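PDB 4UU4: lipopolysaccharide export system protein LptH from Pseudomonas aeruginosa, which binds lipopolysaccharide in the periplasm and is required for its translocation from the inner to the outer membrane, probably as part of a bridge between them. Local coordinates for residues T62-N67 against L107-F112. Residues are numbered along the deposited sequence; the frame is centred on the assembly and turned at random.
Sequences TKLTGN and LTIQYF
Tyr111 holds CG anti to its backbone N (chi1 176°), which lays the ring along the inner surface of strand 62-66, while Ile109, with CG1 beside the backbone N (chi1 -64°), has CG2 anti to that N, where this methyl meets Leu64. Between them Leu64 acts as a fork: CD1 meets Ile109 CG2 at 4.0 Å, and CD2 reaches Tyr111 CB, also at 4.0 Å. Its two terminal methyls let one leucine touch two residues of the facing strand. Farther along, Thr62 brings CG2 to within 4.2 Å of Tyr111 CE2, and ring and methyl meet obliquely. Beta-branched Ile109 and Thr62 suit extended strands and each presents a methyl; the long ring of Tyr111 spans from Leu64 to Thr62. Strands 62-66 and 109-112 belong to the two different sheets of the LptA-type beta-jellyroll, their axes 9.4 Å apart at 146°, a spacing that side chains alone must bridge. Tyr91 flanks Thr62 and Leu64; on the other sheet Leu120 touches Ile109 and Val118 touches Tyr111. With no hydrogen bond across it, the contact rests on van der Waals packing and the hydrophobic effect, contributing to an apolar interior consistent with lipopolysaccharide binding.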
loop_
_atom_site.group_PDB
_atom_site.type_symbol
_atom_site.label_atom_id
_atom_site.label_comp_id
_atom_site.label_asym_id
_atom_site.label_seq_id
_atom_site.Cartn_x
_atom_site.Cartn_y
_atom_site.Cartn_z
ATOM N N THR A 62 -4.269 -7.353 6.176
ATOM C CA THR A 62 -3.520 -6.492 5.276
ATOM C C THR A 62 -2.476 -7.302 4.515
ATOM O O THR A 62 -1.888 -8.241 5.056
ATOM C CB THR A 62 -2.840 -5.356 6.060
ATOM O OG1 THR A 62 -3.841 -4.552 6.695
ATOM C CG2 THR A 62 -2.010 -4.483 5.143
ATOM N N LYS A 63 -2.252 -6.954 3.253
ATOM C CA LYS A 63 -1.223 -7.619 2.466
ATOM C C LYS A 63 -0.560 -6.650 1.489
ATOM O O LYS A 63 -1.231 -5.862 0.829
ATOM C CB LYS A 63 -1.808 -8.829 1.729
ATOM C CG LYS A 63 -0.775 -9.673 1.003
ATOM C CD LYS A 63 -1.365 -10.975 0.496
ATOM C CE LYS A 63 -2.354 -10.741 -0.625
ATOM N NZ LYS A 63 -2.858 -12.021 -1.193
ATOM N N LEU A 64 0.765 -6.703 1.425
ATOM C CA LEU A 64 1.548 -5.896 0.505
ATOM C C LEU A 64 2.387 -6.858 -0.312
ATOM O O LEU A 64 2.975 -7.782 0.239
ATOM C CB LEU A 64 2.471 -4.947 1.274
ATOM C CG LEU A 64 2.299 -3.441 1.078
ATOM C CD1 LEU A 64 2.177 -3.088 -0.403
ATOM C CD2 LEU A 64 1.105 -2.936 1.868
ATOM N N THR A 65 2.434 -6.660 -1.624
ATOM C CA THR A 65 3.341 -7.446 -2.454
ATOM C C THR A 65 4.241 -6.519 -3.251
ATOM O O THR A 65 3.998 -5.316 -3.315
ATOM C CB THR A 65 2.605 -8.397 -3.420
ATOM O OG1 THR A 65 1.979 -7.641 -4.460
ATOM C CG2 THR A 65 1.564 -9.227 -2.685
ATOM N N GLY A 66 5.294 -7.073 -3.839
ATOM C CA GLY A 66 6.177 -6.258 -4.657
ATOM C C GLY A 66 7.455 -6.954 -5.069
ATOM O O GLY A 66 7.724 -8.075 -4.650
ATOM N N ASN A 67 8.232 -6.286 -5.915
ATOM C CA ASN A 67 9.548 -6.762 -6.287
ATOM C C ASN A 67 10.531 -6.387 -5.197
ATOM O O ASN A 67 11.403 -7.173 -4.832
ATOM C CB ASN A 67 9.982 -6.152 -7.615
ATOM C CG ASN A 67 9.048 -6.510 -8.738
ATOM O OD1 ASN A 67 8.657 -5.654 -9.535
ATOM N ND2 ASN A 67 8.670 -7.779 -8.805
ATOM N N LEU A 107 2.395 1.747 -8.858
ATOM C CA LEU A 107 3.816 1.562 -9.110
ATOM C C LEU A 107 4.614 1.681 -7.814
ATOM O O LEU A 107 5.489 0.860 -7.552
ATOM C CB LEU A 107 4.319 2.537 -10.173
ATOM C CG LEU A 107 4.585 1.896 -11.540
ATOM C CD1 LEU A 107 3.447 0.971 -11.929
ATOM C CD2 LEU A 107 4.810 2.953 -12.618
ATOM N N THR A 108 4.304 2.682 -6.994
ATOM C CA THR A 108 4.873 2.734 -5.647
ATOM C C THR A 108 3.760 2.757 -4.602
ATOM O O THR A 108 2.800 3.507 -4.737
ATOM C CB THR A 108 5.808 3.950 -5.455
ATOM O OG1 THR A 108 6.897 3.869 -6.380
ATOM C CG2 THR A 108 6.362 3.992 -4.039
ATOM N N ILE A 109 3.874 1.927 -3.569
ATOM C CA ILE A 109 2.891 1.965 -2.487
ATOM C C ILE A 109 3.577 2.170 -1.143
ATOM O O ILE A 109 4.507 1.457 -0.813
ATOM C CB ILE A 109 2.052 0.672 -2.422
ATOM C CG1 ILE A 109 1.216 0.491 -3.691
ATOM C CG2 ILE A 109 1.138 0.686 -1.202
ATOM C CD1 ILE A 109 0.377 -0.776 -3.681
ATOM N N GLN A 110 3.129 3.145 -0.365
ATOM C CA GLN A 110 3.669 3.317 0.978
ATOM C C GLN A 110 2.593 3.036 2.012
ATOM O O GLN A 110 1.509 3.610 1.956
ATOM C CB GLN A 110 4.194 4.732 1.168
ATOM C CG GLN A 110 5.195 5.156 0.127
ATOM C CD GLN A 110 5.522 6.628 0.224
ATOM O OE1 GLN A 110 4.766 7.475 -0.254
ATOM N NE2 GLN A 110 6.652 6.945 0.845
ATOM N N TYR A 111 2.893 2.149 2.953
ATOM C CA TYR A 111 1.967 1.844 4.031
ATOM C C TYR A 111 2.478 2.461 5.326
ATOM O O TYR A 111 3.316 1.882 6.023
ATOM C CB TYR A 111 1.754 0.330 4.164
ATOM C CG TYR A 111 0.875 -0.083 5.329
ATOM C CD1 TYR A 111 -0.240 0.665 5.692
ATOM C CD2 TYR A 111 1.156 -1.230 6.059
ATOM C CE1 TYR A 111 -1.038 0.289 6.756
ATOM C CE2 TYR A 111 0.363 -1.615 7.119
ATOM C CZ TYR A 111 -0.733 -0.856 7.463
ATOM O OH TYR A 111 -1.514 -1.249 8.524
ATOM N N PHE A 112 1.981 3.658 5.617
ATOM C CA PHE A 112 2.338 4.384 6.825
ATOM C C PHE A 112 1.570 3.807 8.013
ATOM O O PHE A 112 0.538 4.335 8.417
ATOM C CB PHE A 112 2.032 5.878 6.659
ATOM C CG PHE A 112 2.951 6.582 5.692
ATOM C CD1 PHE A 112 4.158 7.115 6.122
ATOM C CD2 PHE A 112 2.609 6.714 4.355
ATOM C CE1 PHE A 112 5.005 7.764 5.237
ATOM C CE2 PHE A 112 3.453 7.360 3.468
ATOM C CZ PHE A 112 4.649 7.885 3.908
#